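Local coordinates for protein putative poly(3-hydroxybutyrate) depolymerase LpqC (Bordetella parapertussis 12822, PDB 3D0K) that is a putative poly(3-hydroxybutyrate) depolymerase of the alpha/beta-hydrolase type that probably cleaves ester bonds with a serine nucleophile, at residues Pro222-Ser226 against His236-Arg240; Leu144-Ser148 against His271-Ser277; Ala171-Gly175 against Leu211-Asp216. All coordinates share one frame; numbering follows the deposited sequence.

Interactions 2 and 3 contain a probable Ser-His-Asp triad, and interaction 1 adjoins it. Interaction 2 holds Ser148 and His271, and interaction 3 supplies Asp216. The two meet where His271 ND1 lies 2.7 Å from Asp216 OD2, and their centres are about 8 Å apart. Interaction 1 lies about 10 Å from interaction 3, centre to centre. It is joined to it where Arg240 NH1 comes within 2.8 Å of Gly175 O. Arg237 of interaction 1 also packs on His271, although the centres of interactions 1 and 2 are about 15 Å apart. One sulfate touches interactions 1 and 3, and another lies beside Ser148 in interaction 2. Both probably come from the crystallisation liquor.

Interaction 1: residues Pro222-Ser226 against His236-Arg240; sequences PNLPS and HRYAR. With SO4 (sulfate ion), chain E.
Leu224 lies between two arginines of the helix that begins at Arg237. Its CD1 methyl sits over the centre of one face of the Arg237 guanidinium, 3.9 Å above the plane. The same methyl also touches the aliphatic part of that side chain, with Leu224 CD1 3.6 Å from Arg237 CG. The leucine and arginine side chains run antiparallel, alongside each other. A chi1 of 178° sets Leu224 CG opposite the backbone N, which brings CD1 up against Arg237 and Arg240. Arg237 is extended from CG to NE. At the edge of its guanidinium, Arg237 grips a sulfate through one oxygen, O3. Arg237 NE and Arg237 NH1 each donate to sulfate O3 at 2.7 Å, so both N-H groups converge on the one oxygen. Gln152 also bonds the ion. The third nitrogen, NH2, makes a salt bridge to Asp216.

Arg240 runs out, also extended, to the backbone of Pro225. Its NH1 donates to Pro225 O at 2.9 Å, in the carbonyl plane and on a lone pair. Arg240 NH2 adds a weak bond of 3.2 Å to the same oxygen. NH1 has a second acceptor in Gly175 O, and NE bonds Gly234 O. The guanidinium thus ties three loop carbonyls together. The Pro225 ring also packs against the sulfate, its CG 3.1 Å from sulfate O2. On the loop itself, Ser226 OG donates to Leu224 O.

Leu224 N is buried and has no partner in the model. Arg240 fixes the loop through backbone oxygens, whereas Arg237 faces anions, which is consistent with an anion-accepting spot beside the probable active site.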
loop_
_atom_site.group_PDB
_atom_site.type_symbol
_atom_site.label_atom_id
_atom_site.label_comp_id
_atom_site.label_asym_id
_atom_site.label_seq_id
_atom_site.Cartn_x
_atom_site.Cartn_y
_atom_site.Cartn_z
ATOM N N PRO A 222 10.290 17.995 7.204
ATOM C CA PRO A 222 11.542 17.829 6.439
ATOM C C PRO A 222 11.396 16.710 5.409
ATOM O O PRO A 222 11.756 16.877 4.235
ATOM C CB PRO A 222 12.586 17.462 7.508
ATOM C CG PRO A 222 11.778 17.207 8.812
ATOM C CD PRO A 222 10.301 17.232 8.462
ATOM N N ASN A 223 10.833 15.594 5.856
ATOM C CA ASN A 223 10.419 14.527 4.964
ATOM C C ASN A 223 8.988 14.676 4.436
ATOM O O ASN A 223 8.554 13.885 3.598
ATOM C CB ASN A 223 10.592 13.187 5.660
ATOM C CG ASN A 223 12.050 12.753 5.735
ATOM O OD1 ASN A 223 12.964 13.491 5.316
ATOM N ND2 ASN A 223 12.280 11.539 6.265
ATOM N N LEU A 224 8.270 15.691 4.911
ATOM C CA LEU A 224 6.900 15.948 4.468
ATOM C C LEU A 224 6.884 16.480 3.035
ATOM O O LEU A 224 7.521 17.500 2.764
ATOM C CB LEU A 224 6.225 16.945 5.407
ATOM C CG LEU A 224 4.784 17.414 5.139
ATOM C CD1 LEU A 224 3.725 16.349 5.424
ATOM C CD2 LEU A 224 4.494 18.683 5.947
ATOM N N PRO A 225 6.157 15.808 2.114
ATOM C CA PRO A 225 6.115 16.307 0.740
ATOM C C PRO A 225 5.763 17.805 0.692
ATOM O O PRO A 225 4.725 18.225 1.221
ATOM C CB PRO A 225 5.040 15.437 0.076
ATOM C CG PRO A 225 5.119 14.132 0.840
ATOM C CD PRO A 225 5.371 14.564 2.269
ATOM N N SER A 226 6.647 18.588 0.084
ATOM C CA SER A 226 6.563 20.043 0.128
ATOM C C SER A 226 6.534 20.732 -1.224
ATOM O O SER A 226 6.659 21.950 -1.265
ATOM C CB SER A 226 7.723 20.633 0.973
ATOM O OG SER A 226 7.523 20.344 2.357
ATOM N N HIS A 236 -0.322 19.477 6.525
ATOM C CA HIS A 236 0.185 18.283 7.185
ATOM C C HIS A 236 -0.589 17.078 6.671
ATOM O O HIS A 236 -1.594 17.240 5.973
ATOM C CB HIS A 236 0.153 18.384 8.737
ATOM C CG HIS A 236 -1.157 18.867 9.302
ATOM N ND1 HIS A 236 -2.350 18.211 9.080
ATOM C CD2 HIS A 236 -1.461 19.957 10.056
ATOM C CE1 HIS A 236 -3.334 18.878 9.664
ATOM N NE2 HIS A 236 -2.824 19.948 10.253
ATOM N N ARG A 237 -0.152 15.863 7.029
ATOM C CA ARG A 237 -0.700 14.689 6.372
ATOM C C ARG A 237 -2.151 14.505 6.777
ATOM O O ARG A 237 -2.947 14.017 5.990
ATOM C CB ARG A 237 0.103 13.433 6.728
ATOM C CG ARG A 237 1.606 13.532 6.312
ATOM C CD ARG A 237 2.302 12.214 6.515
ATOM N NE ARG A 237 3.711 12.267 6.095
ATOM C CZ ARG A 237 4.704 12.803 6.812
ATOM N NH1 ARG A 237 5.946 12.757 6.325
ATOM N NH2 ARG A 237 4.469 13.337 8.013
ATOM N N TYR A 238 -2.482 14.849 8.016
ATOM C CA TYR A 238 -3.842 14.622 8.503
ATOM C C TYR A 238 -4.821 15.499 7.670
ATOM O O TYR A 238 -5.865 14.998 7.187
ATOM C CB TYR A 238 -3.905 14.940 10.005
ATOM C CG TYR A 238 -5.291 14.822 10.634
ATOM C CD1 TYR A 238 -6.071 13.665 10.460
ATOM C CD2 TYR A 238 -5.777 15.843 11.467
ATOM C CE1 TYR A 238 -7.317 13.548 11.044
ATOM C CE2 TYR A 238 -7.044 15.743 12.069
ATOM C CZ TYR A 238 -7.800 14.589 11.855
ATOM O OH TYR A 238 -9.056 14.497 12.450
ATOM N N ALA A 239 -4.493 16.790 7.473
ATOM C CA ALA A 239 -5.316 17.641 6.573
ATOM C C ALA A 239 -5.416 17.054 5.164
ATOM O O ALA A 239 -6.482 17.104 4.551
ATOM C CB ALA A 239 -4.782 19.057 6.481
ATOM N N ARG A 240 -4.298 16.540 4.642
ATOM C CA ARG A 240 -4.303 16.035 3.286
ATOM C C ARG A 240 -5.202 14.827 3.132
ATOM O O ARG A 240 -5.829 14.641 2.058
ATOM C CB ARG A 240 -2.887 15.705 2.814
ATOM C CG ARG A 240 -2.042 16.927 2.814
ATOM C CD ARG A 240 -0.607 16.708 2.307
ATOM N NE ARG A 240 0.119 17.971 2.462
ATOM C CZ ARG A 240 1.441 18.113 2.360
ATOM N NH1 ARG A 240 2.210 17.068 2.109
ATOM N NH2 ARG A 240 2.008 19.298 2.546
HETATM S S SO4 E . 5.657 10.582 2.990
HETATM O O1 SO4 E . 4.530 9.819 2.453
HETATM O O2 SO4 E . 6.198 11.369 1.872
HETATM O O3 SO4 E . 5.334 11.501 4.044
HETATM O O4 SO4 E . 6.785 9.747 3.347
#

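Interaction 2: residues Leu144-Ser148 against His271-Ser277; sequences LFGHS and HDGQAMS. With SO4 (sulfate ion), chain G.
The His147 ring lies over Gly273, whose CA stands 3.5 Å from the ring centroid, 15° off the normal, in a CH-pi contact. His147 reaches out from the strand to the start of helix 273-286. The selenomethionine Met276 crosses it at about a right angle, its CG 3.7 Å from His147 CE1. Further along, Phe145 meets the same helix, with its CE2 3.5 Å from Ser277 OG.

Ser148 follows the strand at a probable nucleophile elbow (GxSxG), the sharp strand-to-helix turn of alpha/beta hydrolases. Its backbone takes the strained conformation expected there, phi 60° and psi -123°. His271 is the probable triad histidine. Ser148 OG is modelled 2.9 Å from His271 NE2, but too close to the ring for its place to be sure. On the other side of the imidazole, ND1 is bonded to Asp216. One face of His271 meets His147 NE2, offset toward the rim. A sulfate sits beside all three residues, with its O1 3.0 Å from His147 CD2. His271 NE2 gives sulfate O2 a weak bond of 3.5 Å. Tyr70 OH also bonds this ion.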
loop_
_atom_site.group_PDB
_atom_site.type_symbol
_atom_site.label_atom_id
_atom_site.label_comp_id
_atom_site.label_asym_id
_atom_site.label_seq_id
_atom_site.Cartn_x
_atom_site.Cartn_y
_atom_site.Cartn_z
ATOM N N LEU A 144 -4.019 -5.346 1.650
ATOM C CA LEU A 144 -2.904 -4.546 1.203
ATOM C C LEU A 144 -2.855 -3.294 2.123
ATOM O O LEU A 144 -3.861 -2.574 2.251
ATOM C CB LEU A 144 -3.142 -4.114 -0.237
ATOM C CG LEU A 144 -2.153 -3.072 -0.777
ATOM C CD1 LEU A 144 -0.697 -3.647 -0.729
ATOM C CD2 LEU A 144 -2.522 -2.684 -2.234
ATOM N N PHE A 145 -1.720 -3.097 2.781
ATOM C CA PHE A 145 -1.511 -1.965 3.710
ATOM C C PHE A 145 -0.269 -1.197 3.295
ATOM O O PHE A 145 0.731 -1.798 2.886
ATOM C CB PHE A 145 -1.316 -2.498 5.115
ATOM C CG PHE A 145 -0.816 -1.449 6.103
ATOM C CD1 PHE A 145 -1.707 -0.574 6.724
ATOM C CD2 PHE A 145 0.529 -1.346 6.379
ATOM C CE1 PHE A 145 -1.268 0.349 7.644
ATOM C CE2 PHE A 145 1.002 -0.417 7.278
ATOM C CZ PHE A 145 0.097 0.441 7.932
ATOM N N GLY A 146 -0.277 0.144 3.407
ATOM C CA GLY A 146 0.916 0.890 3.118
ATOM C C GLY A 146 0.917 2.077 4.082
ATOM O O GLY A 146 -0.161 2.605 4.371
ATOM N N HIS A 147 2.081 2.453 4.594
ATOM C CA HIS A 147 2.178 3.650 5.427
ATOM C C HIS A 147 3.089 4.689 4.772
ATOM O O HIS A 147 4.176 4.345 4.257
ATOM C CB HIS A 147 2.712 3.260 6.823
ATOM C CG HIS A 147 2.885 4.438 7.765
ATOM N ND1 HIS A 147 1.833 5.054 8.425
ATOM C CD2 HIS A 147 3.997 5.073 8.177
ATOM C CE1 HIS A 147 2.302 6.036 9.198
ATOM N NE2 HIS A 147 3.609 6.094 9.016
ATOM N N SER A 148 2.711 5.976 4.881
ATOM C CA SER A 148 3.568 7.054 4.405
ATOM C C SER A 148 3.845 6.931 2.912
ATOM O O SER A 148 2.873 6.894 2.150
ATOM C CB SER A 148 4.841 7.229 5.235
ATOM O OG SER A 148 5.147 8.649 5.287
ATOM N N HIS A 271 2.652 10.093 13.087
ATOM C CA HIS A 271 3.329 9.489 11.968
ATOM C C HIS A 271 4.215 8.327 12.430
ATOM O O HIS A 271 5.440 8.458 12.543
ATOM C CB HIS A 271 4.139 10.564 11.225
ATOM C CG HIS A 271 4.517 10.161 9.839
ATOM N ND1 HIS A 271 3.584 9.994 8.834
ATOM C CD2 HIS A 271 5.717 9.838 9.299
ATOM C CE1 HIS A 271 4.194 9.605 7.733
ATOM N NE2 HIS A 271 5.487 9.493 7.988
ATOM N N ASP A 272 3.580 7.183 12.703
ATOM C CA ASP A 272 4.192 6.080 13.414
ATOM C C ASP A 272 3.694 4.795 12.702
ATOM O O ASP A 272 2.603 4.296 12.969
ATOM C CB ASP A 272 3.753 6.155 14.885
ATOM C CG ASP A 272 4.398 5.088 15.797
ATOM O OD1 ASP A 272 4.303 5.319 17.037
ATOM O OD2 ASP A 272 4.970 4.053 15.344
ATOM N N GLY A 273 4.490 4.324 11.758
ATOM C CA GLY A 273 4.133 3.148 10.937
ATOM C C GLY A 273 3.870 1.903 11.767
ATOM O O GLY A 273 2.980 1.112 11.422
ATOM N N GLN A 274 4.620 1.704 12.849
ATOM C CA GLN A 274 4.355 0.551 13.728
ATOM C C GLN A 274 2.981 0.660 14.411
ATOM O O GLN A 274 2.236 -0.307 14.431
ATOM C CB GLN A 274 5.422 0.462 14.819
ATOM C CG GLN A 274 5.187 -0.765 15.693
ATOM C CD GLN A 274 6.374 -1.159 16.504
ATOM O OE1 GLN A 274 6.470 -2.315 16.947
ATOM N NE2 GLN A 274 7.293 -0.221 16.720
ATOM N N ALA A 275 2.670 1.819 15.011
ATOM C CA ALA A 275 1.349 2.005 15.629
ATOM C C ALA A 275 0.246 1.848 14.571
ATOM O O ALA A 275 -0.777 1.258 14.842
ATOM C CB ALA A 275 1.228 3.379 16.280
HETATM N N MSE A 276 0.445 2.423 13.382
HETATM C CA MSE A 276 -0.592 2.422 12.371
HETATM C C MSE A 276 -0.786 0.987 11.834
HETATM O O MSE A 276 -1.917 0.582 11.530
HETATM C CB MSE A 276 -0.297 3.400 11.225
HETATM C CG MSE A 276 -0.215 4.884 11.682
HETATM SE SE MSE A 276 -2.034 5.548 12.250
HETATM C CE MSE A 276 -2.702 5.808 10.418
ATOM N N SER A 277 0.306 0.224 11.758
ATOM C CA SER A 277 0.244 -1.209 11.455
ATOM C C SER A 277 -0.635 -1.983 12.462
ATOM O O SER A 277 -1.466 -2.797 12.055
ATOM C CB SER A 277 1.648 -1.851 11.391
ATOM O OG SER A 277 2.403 -1.327 10.314
HETATM S S SO4 G . 7.795 6.166 7.726
HETATM O O1 SO4 G . 6.662 6.350 8.612
HETATM O O2 SO4 G . 7.889 7.300 6.826
HETATM O O3 SO4 G . 9.021 6.043 8.500
HETATM O O4 SO4 G . 7.595 4.917 6.984
#

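Interaction 3: residues Ala171-Gly175 against Leu211-Asp216; sequences AANPG and LAGDQD. With SO4 (sulfate ion), chain E.
Ala172 and Leu211 form a parallel beta bridge between strands 168-172 and 209-213, and this is the tight half of the contact. Leu211 N donates to Ala171 O at 2.8 Å, and Asn173 N donates to Leu211 O at 2.8 Å. Between these bonds Ala172 CA approaches Leu211 O at 3.1 Å in a CA-H...O contact. The side chains of Ala172 and Leu211 lie on one face of the sheet, where their CB atoms touch.

Past the strand ends the link is looser and partly made by water. Asn173 CG is anti to its own carbonyl carbon (chi1 -61°), which carries the amide to Gly213. Gly213 N donates to Asn173 OD1 at 3.0 Å, with an N-H...O angle of 171°, arriving in the plane of the amide at a lone pair of OD1. A water also donates to this oxygen and bridges it to Gly213 O. The carboxylate of Asp216 stands over the amide, its OD2 3.0 Å from Asn173 CG, with the two planes 90° apart. Asp216 is the probable triad acid: OD2 accepts from His271 ND1, and OD1 pairs with Arg237. The type I turn from Gly213 to Asp216 brings it there, with Gln215 exposed in the turn. Gly175 is buried but faces a sulfate rather than 211-216, and its N gives sulfate O1 a weak bond of 2.9 Å.

The two strands belong to a beta-alpha-beta unit whose helix is 197-205. Strand 142-147 flanks strand 168-172, and strand 262-266 flanks strand 209-213. Helix 273-286 packs on Ala172 and Leu211 through Met276, while helix 237-255 packs on Ala212.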
loop_
_atom_site.group_PDB
_atom_site.type_symbol
_atom_site.label_atom_id
_atom_site.label_comp_id
_atom_site.label_asym_id
_atom_site.label_seq_id
_atom_site.Cartn_x
_atom_site.Cartn_y
_atom_site.Cartn_z
ATOM N N ALA A 171 -4.684 2.724 3.075
ATOM C CA ALA A 171 -3.548 3.582 2.893
ATOM C C ALA A 171 -3.453 4.456 4.138
ATOM O O ALA A 171 -4.405 5.139 4.499
ATOM C CB ALA A 171 -3.712 4.457 1.633
ATOM N N ALA A 172 -2.330 4.379 4.833
ATOM C CA ALA A 172 -2.236 4.992 6.125
ATOM C C ALA A 172 -1.271 6.202 6.083
ATOM O O ALA A 172 -0.125 6.059 5.646
ATOM C CB ALA A 172 -1.761 3.939 7.152
ATOM N N ASN A 173 -1.691 7.362 6.569
ATOM C CA ASN A 173 -0.798 8.568 6.561
ATOM C C ASN A 173 0.015 8.792 5.268
ATOM O O ASN A 173 1.210 9.036 5.353
ATOM C CB ASN A 173 0.202 8.592 7.775
ATOM C CG ASN A 173 -0.512 8.625 9.127
ATOM O OD1 ASN A 173 -1.649 9.096 9.216
ATOM N ND2 ASN A 173 0.127 8.039 10.177
ATOM N N PRO A 174 -0.596 8.684 4.065
ATOM C CA PRO A 174 0.200 9.110 2.900
ATOM C C PRO A 174 0.660 10.571 3.038
ATOM O O PRO A 174 -0.130 11.402 3.515
ATOM C CB PRO A 174 -0.806 9.018 1.719
ATOM C CG PRO A 174 -1.816 7.963 2.185
ATOM C CD PRO A 174 -1.959 8.234 3.674
ATOM N N GLY A 175 1.882 10.886 2.557
ATOM C CA GLY A 175 2.396 12.269 2.616
ATOM C C GLY A 175 1.595 13.212 1.705
ATOM O O GLY A 175 1.423 14.372 2.036
ATOM N N LEU A 211 -6.499 5.652 6.330
ATOM C CA LEU A 211 -6.297 5.596 7.785
ATOM C C LEU A 211 -5.383 6.756 8.177
ATOM O O LEU A 211 -4.213 6.817 7.731
ATOM C CB LEU A 211 -5.683 4.288 8.214
ATOM C CG LEU A 211 -5.661 3.842 9.668
ATOM C CD1 LEU A 211 -7.088 3.668 10.284
ATOM C CD2 LEU A 211 -4.903 2.483 9.811
ATOM N N ALA A 212 -5.921 7.662 8.979
ATOM C CA ALA A 212 -5.236 8.945 9.247
ATOM C C ALA A 212 -5.060 9.187 10.755
ATOM O O ALA A 212 -6.044 9.292 11.482
ATOM C CB ALA A 212 -5.992 10.109 8.559
ATOM N N GLY A 213 -3.812 9.293 11.222
ATOM C CA GLY A 213 -3.555 9.623 12.628
ATOM C C GLY A 213 -3.826 11.088 12.828
ATOM O O GLY A 213 -3.361 11.935 12.038
ATOM N N ASP A 214 -4.599 11.431 13.861
ATOM C CA ASP A 214 -4.951 12.837 14.075
ATOM C C ASP A 214 -3.867 13.678 14.742
ATOM O O ASP A 214 -4.022 14.891 14.922
ATOM C CB ASP A 214 -6.330 12.994 14.741
ATOM C CG ASP A 214 -6.348 12.626 16.228
ATOM O OD1 ASP A 214 -5.275 12.390 16.850
ATOM O OD2 ASP A 214 -7.481 12.589 16.779
ATOM N N GLN A 215 -2.774 13.018 15.111
ATOM C CA GLN A 215 -1.565 13.660 15.561
ATOM C C GLN A 215 -0.485 13.691 14.442
ATOM O O GLN A 215 0.650 14.085 14.700
ATOM C CB GLN A 215 -1.014 12.958 16.823
ATOM C CG GLN A 215 -1.953 13.000 18.055
ATOM C CD GLN A 215 -2.421 14.412 18.384
ATOM O OE1 GLN A 215 -3.604 14.712 18.263
ATOM N NE2 GLN A 215 -1.482 15.297 18.759
ATOM N N ASP A 216 -0.828 13.311 13.200
ATOM C CA ASP A 216 0.152 13.442 12.105
ATOM C C ASP A 216 0.023 14.861 11.567
ATOM O O ASP A 216 -0.529 15.114 10.472
ATOM C CB ASP A 216 -0.063 12.357 11.016
ATOM C CG ASP A 216 1.163 12.149 10.122
ATOM O OD1 ASP A 216 2.051 13.025 10.026
ATOM O OD2 ASP A 216 1.249 11.085 9.482
HETATM S S SO4 E . 5.657 10.582 2.990
HETATM O O1 SO4 E . 4.530 9.819 2.453
HETATM O O2 SO4 E . 6.198 11.369 1.872
HETATM O O3 SO4 E . 5.334 11.501 4.044
HETATM O O4 SO4 E . 6.785 9.747 3.347
HETATM O O HOH W 1 -2.878 11.582 9.062
#